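Local coordinates for conserved hypothetical protein (Pseudomonas aeruginosa PAO1, PDB 1TE5) that probably releases ammonia from glutamine as a class-II amidotransferase, for an acceptor substrate that has not been established, at residues R122-G125 / S129-A132; F49-P52 / D57-V60; E163-G168 / Q238-W243. All coordinates share one frame; numbering follows the deposited sequence.

Interaction 1 (R122-G125 / S129-A132)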
ATOM      1  N   ARG A 122      -8.055  10.070  10.192  1.00 28.78           N
ATOM      2  CA  ARG A 122      -7.219  10.130  11.379  1.00 31.05           C
ATOM      3  C   ARG A 122      -5.871   9.476  11.082  1.00 29.27           C
ATOM      4  O   ARG A 122      -5.797   8.504  10.327  1.00 25.20           O
ATOM      5  CB  ARG A 122      -7.899   9.414  12.551  1.00 32.01           C
ATOM      6  CG  ARG A 122      -9.261   9.969  12.930  1.00 39.05           C
ATOM      7  CD  ARG A 122      -9.751   9.326  14.211  1.00 43.58           C
ATOM      8  NE  ARG A 122     -11.117   9.710  14.546  1.00 47.83           N
ATOM      9  CZ  ARG A 122     -11.483  10.913  14.969  1.00 50.87           C
ATOM     10  NH1 ARG A 122     -12.752  11.159  15.247  1.00 47.92           N
ATOM     11  NH2 ARG A 122     -10.581  11.873  15.104  1.00 53.50           N
ATOM     12  N   PRO A 123      -4.778  10.061  11.598  1.00 28.84           N
ATOM     13  CA  PRO A 123      -3.472   9.455  11.341  1.00 28.15           C
ATOM     14  C   PRO A 123      -3.307   8.133  12.109  1.00 26.39           C
ATOM     15  O   PRO A 123      -3.882   7.944  13.193  1.00 28.09           O
ATOM     16  CB  PRO A 123      -2.498  10.536  11.829  1.00 29.67           C
ATOM     17  CG  PRO A 123      -3.239  11.197  12.927  1.00 30.26           C
ATOM     18  CD  PRO A 123      -4.632  11.328  12.338  1.00 30.40           C
ATOM     19  N   VAL A 124      -2.594   7.197  11.490  1.00 23.67           N
ATOM     20  CA  VAL A 124      -2.303   5.905  12.105  1.00 23.82           C
ATOM     21  C   VAL A 124      -1.000   6.050  12.920  1.00 21.22           C
ATOM     22  O   VAL A 124      -0.840   5.447  13.990  1.00 24.24           O
ATOM     23  CB  VAL A 124      -2.143   4.808  11.029  1.00 22.51           C
ATOM     24  CG1 VAL A 124      -1.837   3.465  11.682  1.00 21.38           C
ATOM     25  CG2 VAL A 124      -3.419   4.720  10.192  1.00 23.45           C
ATOM     26  N   GLY A 125      -0.079   6.848  12.377  1.00 24.03           N
ATOM     27  CA  GLY A 125       1.196   7.126  13.018  1.00 23.10           C
ATOM     28  C   GLY A 125       1.156   8.424  13.812  1.00 24.15           C
ATOM     29  O   GLY A 125       0.097   9.032  13.983  1.00 23.58           O
ATOM     30  N   SER A 129       3.385  15.148   9.667  1.00 24.09           N
ATOM     31  CA  SER A 129       3.124  15.043   8.238  1.00 25.67           C
ATOM     32  C   SER A 129       1.780  14.370   7.966  1.00 24.79           C
ATOM     33  O   SER A 129       0.999  14.847   7.140  1.00 23.27           O
ATOM     34  CB  SER A 129       4.236  14.242   7.551  1.00 24.10           C
ATOM     35  OG  SER A 129       5.492  14.897   7.648  1.00 32.01           O
ATOM     36  N   GLU A 130       1.531  13.248   8.638  1.00 26.44           N
ATOM     37  CA  GLU A 130       0.292  12.499   8.460  1.00 28.36           C
ATOM     38  C   GLU A 130      -0.908  13.241   9.043  1.00 28.38           C
ATOM     39  O   GLU A 130      -2.028  13.114   8.545  1.00 27.16           O
ATOM     40  CB  GLU A 130       0.413  11.113   9.083  1.00 28.35           C
ATOM     41  CG  GLU A 130      -0.782  10.224   8.833  1.00 27.16           C
ATOM     42  CD  GLU A 130      -0.588   8.821   9.353  1.00 23.75           C
ATOM     43  OE1 GLU A 130       0.418   8.571  10.061  1.00 24.95           O
ATOM     44  OE2 GLU A 130      -1.447   7.968   9.040  1.00 24.80           O
ATOM     45  N   ALA A 131      -0.676  13.965  10.136  1.00 27.56           N
ATOM     46  CA  ALA A 131      -1.728  14.747  10.774  1.00 27.29           C
ATOM     47  C   ALA A 131      -2.144  15.852   9.796  1.00 24.05           C
ATOM     48  O   ALA A 131      -3.321  16.211   9.713  1.00 28.32           O
ATOM     49  CB  ALA A 131      -1.220  15.348  12.072  1.00 26.76           C
ATOM     50  N   ALA A 132      -1.162  16.375   9.063  1.00 26.25           N
ATOM     51  CA  ALA A 132      -1.387  17.417   8.072  1.00 24.45           C
ATOM     52  C   ALA A 132      -2.125  16.842   6.876  1.00 25.00           C
ATOM     53  O   ALA A 132      -2.991  17.508   6.306  1.00 23.11           O
ATOM     54  CB  ALA A 132      -0.064  18.023   7.623  1.00 24.63           C
TER
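At the start of helix 128-143, E130 reaches back to the loop that feeds the helix and takes up the backbone N-H groups of V124 and G125 with its carboxylate. The two oxygens share the work. E130 OE2 accepts from V124 N at 2.8 Å along a nearly straight path (170° at the hydrogen), and E130 OE1 accepts from G125 N at 2.9 Å, with a more bent bond of 145°. Both donors approach from above the carboxylate plane, V124 N being much the steeper of the two. The reach is made by an extended chain: CG lies anti to the N of E130 itself (chi1 -175°), and the rest runs straight out from there to the loop. On the way E130 slides along P123, whose CB sits 3.5 Å from E130 CG, so the aliphatic part of the glutamate packs on the proline while its charged end takes the two amides. The same OE2 forms a salt bridge with R96, which probably helps to keep the buried group ionised. Y102 of the second subunit packs on both V124 and E130, placing this turn at the dimer interface. The carboxylate thus bridges two successive loop amides and ties the loop to the first turn of the helix. Here the glutamate closes a Thr-Asp-Ser-Glu sequence, which in class-II amidotransferases of the Ntn fold typically lies beside the glutamine pocket.

Interaction 2 (F49-P52 / D57-V60)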
ATOM      1  N   PHE A  49       6.068   1.155  -1.603  1.00 20.46           N
ATOM      2  CA  PHE A  49       7.226   0.463  -1.055  1.00 22.71           C
ATOM      3  C   PHE A  49       7.855   1.493  -0.132  1.00 22.99           C
ATOM      4  O   PHE A  49       8.196   2.594  -0.571  1.00 24.78           O
ATOM      5  CB  PHE A  49       8.226   0.103  -2.155  1.00 22.25           C
ATOM      6  CG  PHE A  49       7.646  -0.705  -3.284  1.00 23.76           C
ATOM      7  CD1 PHE A  49       7.149  -0.077  -4.428  1.00 25.30           C
ATOM      8  CD2 PHE A  49       7.610  -2.099  -3.219  1.00 23.90           C
ATOM      9  CE1 PHE A  49       6.626  -0.822  -5.485  1.00 27.12           C
ATOM     10  CE2 PHE A  49       7.086  -2.853  -4.276  1.00 25.53           C
ATOM     11  CZ  PHE A  49       6.594  -2.206  -5.411  1.00 24.93           C
ATOM     12  N   GLN A  50       7.977   1.163   1.147  1.00 26.00           N
ATOM     13  CA  GLN A  50       8.563   2.089   2.112  1.00 22.13           C
ATOM     14  C   GLN A  50       9.252   1.348   3.248  1.00 24.86           C
ATOM     15  O   GLN A  50       8.965   0.183   3.511  1.00 24.83           O
ATOM     16  CB  GLN A  50       7.491   3.018   2.677  1.00 17.42           C
ATOM     17  CG  GLN A  50       6.551   2.349   3.639  1.00 23.25           C
ATOM     18  CD  GLN A  50       5.254   3.092   3.810  1.00 21.24           C
ATOM     19  OE1 GLN A  50       5.235   4.314   3.911  1.00 27.49           O
ATOM     20  NE2 GLN A  50       4.151   2.350   3.834  1.00 19.99           N
ATOM     21  N   ASP A  51      10.102   2.053   3.979  1.00 25.81           N
ATOM     22  CA  ASP A  51      10.855   1.434   5.055  1.00 25.02           C
ATOM     23  C   ASP A  51      11.429   2.502   5.964  1.00 23.44           C
ATOM     24  O   ASP A  51      11.967   3.493   5.492  1.00 23.30           O
ATOM     25  CB  ASP A  51      12.012   0.639   4.444  1.00 25.13           C
ATOM     26  CG  ASP A  51      12.410  -0.567   5.275  1.00 26.20           C
ATOM     27  OD1 ASP A  51      13.608  -0.912   5.254  1.00 29.39           O
ATOM     28  OD2 ASP A  51      11.537  -1.197   5.914  1.00 32.79           O
ATOM     29  N   PRO A  52      11.250   2.352   7.286  1.00 24.98           N
ATOM     30  CA  PRO A  52      11.796   3.345   8.217  1.00 27.90           C
ATOM     31  C   PRO A  52      13.294   3.092   8.355  1.00 29.07           C
ATOM     32  O   PRO A  52      13.862   2.319   7.578  1.00 28.74           O
ATOM     33  CB  PRO A  52      11.052   3.032   9.512  1.00 25.76           C
ATOM     34  CG  PRO A  52      10.852   1.561   9.431  1.00 28.33           C
ATOM     35  CD  PRO A  52      10.427   1.362   7.997  1.00 22.74           C
ATOM     36  N   ASP A  57      20.192  -4.161   4.635  1.00 29.00           N
ATOM     37  CA  ASP A  57      19.600  -3.938   3.313  1.00 29.52           C
ATOM     38  C   ASP A  57      18.337  -4.808   3.300  1.00 27.40           C
ATOM     39  O   ASP A  57      18.406  -6.010   3.033  1.00 29.50           O
ATOM     40  CB  ASP A  57      20.567  -4.359   2.191  1.00 30.23           C
ATOM     41  CG  ASP A  57      21.332  -3.179   1.599  1.00 30.56           C
ATOM     42  OD1 ASP A  57      22.578  -3.166   1.675  1.00 33.01           O
ATOM     43  OD2 ASP A  57      20.682  -2.265   1.048  1.00 34.02           O
ATOM     44  N   SER A  58      17.201  -4.206   3.638  1.00 27.38           N
ATOM     45  CA  SER A  58      15.926  -4.919   3.715  1.00 27.83           C
ATOM     46  C   SER A  58      15.357  -5.495   2.412  1.00 26.74           C
ATOM     47  O   SER A  58      15.860  -5.215   1.321  1.00 22.34           O
ATOM     48  CB  SER A  58      14.879  -4.048   4.410  1.00 29.28           C
ATOM     49  OG  SER A  58      14.628  -2.867   3.672  1.00 32.38           O
ATOM     50  N   GLU A  59      14.327  -6.335   2.557  1.00 27.78           N
ATOM     51  CA  GLU A  59      13.661  -6.981   1.426  1.00 26.72           C
ATOM     52  C   GLU A  59      12.824  -5.981   0.632  1.00 23.50           C
ATOM     53  O   GLU A  59      12.656  -6.129  -0.574  1.00 24.54           O
ATOM     54  CB  GLU A  59      12.767  -8.125   1.916  1.00 31.38           C
ATOM     55  CG  GLU A  59      12.432  -9.165   0.842  1.00 38.91           C
ATOM     56  CD  GLU A  59      13.625 -10.042   0.476  1.00 44.84           C
ATOM     57  OE1 GLU A  59      14.204 -10.670   1.401  1.00 45.53           O
ATOM     58  OE2 GLU A  59      13.978 -10.104  -0.731  1.00 43.97           O
ATOM     59  N   VAL A  60      12.241  -5.008   1.330  1.00 21.77           N
ATOM     60  CA  VAL A  60      11.438  -3.964   0.689  1.00 21.42           C
ATOM     61  C   VAL A  60      12.342  -3.054  -0.152  1.00 20.69           C
ATOM     62  O   VAL A  60      11.928  -2.513  -1.177  1.00 23.45           O
ATOM     63  CB  VAL A  60      10.679  -3.124   1.741  1.00 23.00           C
ATOM     64  CG1 VAL A  60      11.643  -2.532   2.732  1.00 21.24           C
ATOM     65  CG2 VAL A  60       9.864  -2.027   1.069  1.00 29.68           C
TER
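V60, D51 and F49 bury the most surface where the end of strand 45-51 meets the start of helix 59-66, and V60 is the central piece. Its two methyls divide the strand between them. CG1 sits over one face of the D51 carboxylate, 3.3 Å from D51 CG and almost directly above that carbon, and it also touches D51 CB at 3.6 Å. CG2 is turned to the backbone, 3.4 Å from Q50 O, and meets F49 CB at 4.2 Å, apolar side chain against apolar side chain. The less usual valine rotamer sets this up: CG1 lies between the backbone N and the carbonyl carbon (chi1 56°), which sends CG2 anti to the N and toward the backbone of Q50.

D51 is the polar half. From S58, two residues before V60, the hydroxyl donates a hydrogen bond from OG to D51 OD1 at 2.7 Å, arriving 54° above the carboxylate plane and on the same face that V60 CG1 covers. One face of the carboxylate thus carries both a methyl and a hydroxyl from the 57-60 segment. The other oxygen, D51 OD2, forms a salt bridge with R47 of the second subunit. That arginine also hydrogen-bonds Q50 O and packs on V60, while W36 of the neighbouring strand 35-42 touches F49, D51 and V60.

A buried aspartate is therefore held between a hydroxyl of its own chain and an arginine of the other, with a valine against its face. The positive charge would probably favour its ionised form, and the serine-aspartate link ties the helix start to a strand end that the dimer partner also grips.

Interaction 3 (E163-G168 / Q238-W243)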
ATOM      1  N   GLU A 163      -1.711  27.752   5.451  1.00 44.61           N
ATOM      2  CA  GLU A 163      -1.843  27.704   6.898  1.00 46.77           C
ATOM      3  C   GLU A 163      -0.759  26.876   7.563  1.00 46.40           C
ATOM      4  O   GLU A 163      -0.299  27.213   8.652  1.00 48.69           O
ATOM      5  CB  GLU A 163      -3.201  27.139   7.298  1.00 48.70           C
ATOM      6  CG  GLU A 163      -4.302  28.168   7.412  1.00 55.81           C
ATOM      7  CD  GLU A 163      -5.407  27.694   8.326  1.00 59.39           C
ATOM      8  OE1 GLU A 163      -5.106  27.417   9.512  1.00 61.77           O
ATOM      9  OE2 GLU A 163      -6.565  27.586   7.863  1.00 59.33           O
ATOM     10  N   TYR A 164      -0.423  25.746   6.951  1.00 45.73           N
ATOM     11  CA  TYR A 164       0.597  24.862   7.496  1.00 44.60           C
ATOM     12  C   TYR A 164       1.977  25.523   7.480  1.00 44.05           C
ATOM     13  O   TYR A 164       2.759  25.341   8.411  1.00 44.16           O
ATOM     14  CB  TYR A 164       0.636  23.539   6.719  1.00 44.85           C
ATOM     15  CG  TYR A 164      -0.674  22.781   6.677  1.00 39.54           C
ATOM     16  CD1 TYR A 164      -1.616  22.915   7.693  1.00 38.42           C
ATOM     17  CD2 TYR A 164      -0.981  21.953   5.602  1.00 38.88           C
ATOM     18  CE1 TYR A 164      -2.839  22.245   7.632  1.00 38.49           C
ATOM     19  CE2 TYR A 164      -2.195  21.281   5.532  1.00 37.29           C
ATOM     20  CZ  TYR A 164      -3.121  21.435   6.547  1.00 39.39           C
ATOM     21  OH  TYR A 164      -4.345  20.816   6.458  1.00 38.78           O
ATOM     22  N   ARG A 165       2.273  26.280   6.426  1.00 44.48           N
ATOM     23  CA  ARG A 165       3.568  26.952   6.314  1.00 47.82           C
ATOM     24  C   ARG A 165       3.730  28.070   7.345  1.00 47.93           C
ATOM     25  O   ARG A 165       4.837  28.548   7.596  1.00 45.39           O
ATOM     26  CB  ARG A 165       3.800  27.464   4.883  1.00 48.88           C
ATOM     27  CG  ARG A 165       3.183  28.810   4.530  1.00 53.86           C
ATOM     28  CD  ARG A 165       3.077  28.935   3.012  1.00 58.39           C
ATOM     29  NE  ARG A 165       3.379  30.269   2.495  1.00 57.76           N
ATOM     30  CZ  ARG A 165       4.612  30.733   2.301  1.00 57.14           C
ATOM     31  NH1 ARG A 165       4.796  31.954   1.818  1.00 54.87           N
ATOM     32  NH2 ARG A 165       5.664  29.981   2.607  1.00 60.67           N
ATOM     33  N   LYS A 166       2.617  28.496   7.932  1.00 50.01           N
ATOM     34  CA  LYS A 166       2.639  29.531   8.957  1.00 51.17           C
ATOM     35  C   LYS A 166       3.170  28.924  10.263  1.00 49.89           C
ATOM     36  O   LYS A 166       3.582  29.650  11.173  1.00 50.37           O
ATOM     37  CB  LYS A 166       1.230  30.133   9.130  1.00 56.06           C
ATOM     38  CG  LYS A 166       1.036  31.052  10.340  1.00 62.71           C
ATOM     39  CD  LYS A 166       0.499  30.276  11.546  1.00 67.84           C
ATOM     40  CE  LYS A 166       0.488  31.110  12.819  1.00 70.74           C
ATOM     41  NZ  LYS A 166       0.049  30.282  13.985  1.00 71.25           N
ATOM     42  N   LYS A 167       3.172  27.595  10.351  1.00 47.97           N
ATOM     43  CA  LYS A 167       3.668  26.899  11.539  1.00 45.32           C
ATOM     44  C   LYS A 167       4.989  26.150  11.336  1.00 42.39           C
ATOM     45  O   LYS A 167       5.444  25.438  12.233  1.00 38.84           O
ATOM     46  CB  LYS A 167       2.602  25.947  12.087  1.00 49.57           C
ATOM     47  CG  LYS A 167       1.480  26.655  12.823  1.00 55.41           C
ATOM     48  CD  LYS A 167       0.384  25.694  13.249  1.00 59.90           C
ATOM     49  CE  LYS A 167      -0.798  26.444  13.865  1.00 62.77           C
ATOM     50  NZ  LYS A 167      -1.993  25.566  14.063  1.00 65.98           N
ATOM     51  N   GLY A 168       5.618  26.339  10.181  1.00 40.88           N
ATOM     52  CA  GLY A 168       6.875  25.668   9.902  1.00 40.70           C
ATOM     53  C   GLY A 168       7.121  25.434   8.421  1.00 40.20           C
ATOM     54  O   GLY A 168       6.464  26.045   7.577  1.00 41.48           O
ATOM     55  N   GLN A 238      11.845  26.590  -7.477  1.00 44.14           N
ATOM     56  CA  GLN A 238      10.636  27.156  -6.903  1.00 46.05           C
ATOM     57  C   GLN A 238      10.948  27.961  -5.642  1.00 46.14           C
ATOM     58  O   GLN A 238      11.853  27.616  -4.873  1.00 46.68           O
ATOM     59  CB  GLN A 238       9.623  26.053  -6.575  1.00 48.21           C
ATOM     60  CG  GLN A 238       9.026  25.346  -7.782  1.00 50.35           C
ATOM     61  CD  GLN A 238       7.987  24.309  -7.395  1.00 51.68           C
ATOM     62  OE1 GLN A 238       8.026  23.177  -7.868  1.00 58.50           O
ATOM     63  NE2 GLN A 238       7.050  24.693  -6.537  1.00 55.41           N
ATOM     64  N   GLN A 239      10.201  29.046  -5.455  1.00 46.38           N
ATOM     65  CA  GLN A 239      10.347  29.925  -4.294  1.00 47.19           C
ATOM     66  C   GLN A 239       9.271  29.612  -3.253  1.00 43.14           C
ATOM     67  O   GLN A 239       8.289  28.926  -3.535  1.00 44.22           O
ATOM     68  CB  GLN A 239      10.179  31.383  -4.723  1.00 53.33           C
ATOM     69  CG  GLN A 239      10.983  31.793  -5.940  1.00 59.04           C
ATOM     70  CD  GLN A 239      10.326  32.932  -6.699  1.00 63.54           C
ATOM     71  OE1 GLN A 239      10.300  32.938  -7.934  1.00 64.13           O
ATOM     72  NE2 GLN A 239       9.763  33.891  -5.964  1.00 65.56           N
ATOM     73  N   SER A 240       9.438  30.182  -2.070  1.00 41.64           N
ATOM     74  CA  SER A 240       8.494  29.995  -0.983  1.00 37.76           C
ATOM     75  C   SER A 240       7.100  30.490  -1.384  1.00 38.20           C
ATOM     76  O   SER A 240       6.951  31.600  -1.911  1.00 38.85           O
ATOM     77  CB  SER A 240       8.995  30.746   0.254  1.00 37.47           C
ATOM     78  OG  SER A 240       8.165  30.545   1.385  1.00 35.13           O
ATOM     79  N   GLY A 241       6.094  29.644  -1.164  1.00 38.39           N
ATOM     80  CA  GLY A 241       4.715  29.996  -1.476  1.00 35.14           C
ATOM     81  C   GLY A 241       4.220  29.568  -2.843  1.00 33.76           C
ATOM     82  O   GLY A 241       3.021  29.667  -3.136  1.00 32.43           O
ATOM     83  N   GLU A 242       5.139  29.108  -3.685  1.00 33.72           N
ATOM     84  CA  GLU A 242       4.790  28.681  -5.032  1.00 34.53           C
ATOM     85  C   GLU A 242       4.294  27.245  -5.131  1.00 32.13           C
ATOM     86  O   GLU A 242       4.917  26.306  -4.629  1.00 32.50           O
ATOM     87  CB  GLU A 242       5.964  28.893  -5.987  1.00 37.84           C
ATOM     88  CG  GLU A 242       6.521  30.310  -5.949  1.00 43.62           C
ATOM     89  CD  GLU A 242       7.431  30.625  -7.123  1.00 48.85           C
ATOM     90  OE1 GLU A 242       8.003  29.685  -7.717  1.00 51.39           O
ATOM     91  OE2 GLU A 242       7.569  31.825  -7.452  1.00 51.44           O
ATOM     92  N   TRP A 243       3.151  27.098  -5.784  1.00 30.75           N
ATOM     93  CA  TRP A 243       2.543  25.804  -5.994  1.00 26.98           C
ATOM     94  C   TRP A 243       2.409  25.594  -7.485  1.00 27.40           C
ATOM     95  O   TRP A 243       2.408  26.550  -8.253  1.00 28.44           O
ATOM     96  CB  TRP A 243       1.166  25.753  -5.325  1.00 27.44           C
ATOM     97  CG  TRP A 243       0.209  26.837  -5.772  1.00 26.89           C
ATOM     98  CD1 TRP A 243       0.012  28.054  -5.176  1.00 24.35           C
ATOM     99  CD2 TRP A 243      -0.699  26.785  -6.881  1.00 27.14           C
ATOM    100  NE1 TRP A 243      -0.961  28.756  -5.841  1.00 23.67           N
ATOM    101  CE2 TRP A 243      -1.411  28.003  -6.895  1.00 27.04           C
ATOM    102  CE3 TRP A 243      -0.974  25.826  -7.869  1.00 24.73           C
ATOM    103  CZ2 TRP A 243      -2.394  28.285  -7.857  1.00 28.13           C
ATOM    104  CZ3 TRP A 243      -1.952  26.109  -8.825  1.00 28.27           C
ATOM    105  CH2 TRP A 243      -2.645  27.330  -8.813  1.00 27.60           C
TER
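R165, in the last part of helix 150-165, reaches across to S240 and G241 in the turn that precedes strand 243-247. Just before it in sequence, Y164 takes the other direction: its ring meets F114 and F170, and its OH bonds D135 on helix 128-143. R165 itself sends its chain away from the helix with a bend at chi3 (-141°). NH2 donates to S240 OG at 2.8 Å, 152° at the hydrogen, with the oxygen 19° out of the guanidinium plane. One face of that group is covered by G241 CA, 3.8 Å above its centre, with G241 N beside it, and the chain then slopes away. After R165 the chain turns off through K167, whose N bonds Y164 O at 3.0 Å. The receiving element is a type II beta turn from Q239 to E242, with G241 in its third position. S240 OG also bonds S185 O, so one hydroxyl links three parts of the chain. Across this surface contact the charged group meets a neutral hydroxyl and the G241 backbone; D162, in its own helix, gives it a carboxylate partner through NE, but a long and weak one.

In the fold
Along the chain the contacts come in series: interaction 2, then interaction 1, then interaction 3. Interactions 1 and 2 have centres 20 Å apart, and both touch the second subunit, so each joins its local turn to the dimer interface. Interaction 3 touches no other chain; it lies across the centre of the chain from interaction 2, with centres 30 Å apart. Interactions 1 and 3 are joined through the consecutive helices 128-143 and 150-165, where A132 O packs against Y164 OH at 3.6 Å. Interactions 1 and 2 each join a loop or strand end to the start of a helix, while interaction 3 joins the last part of helix 150-165 to a turn before strand 243-247.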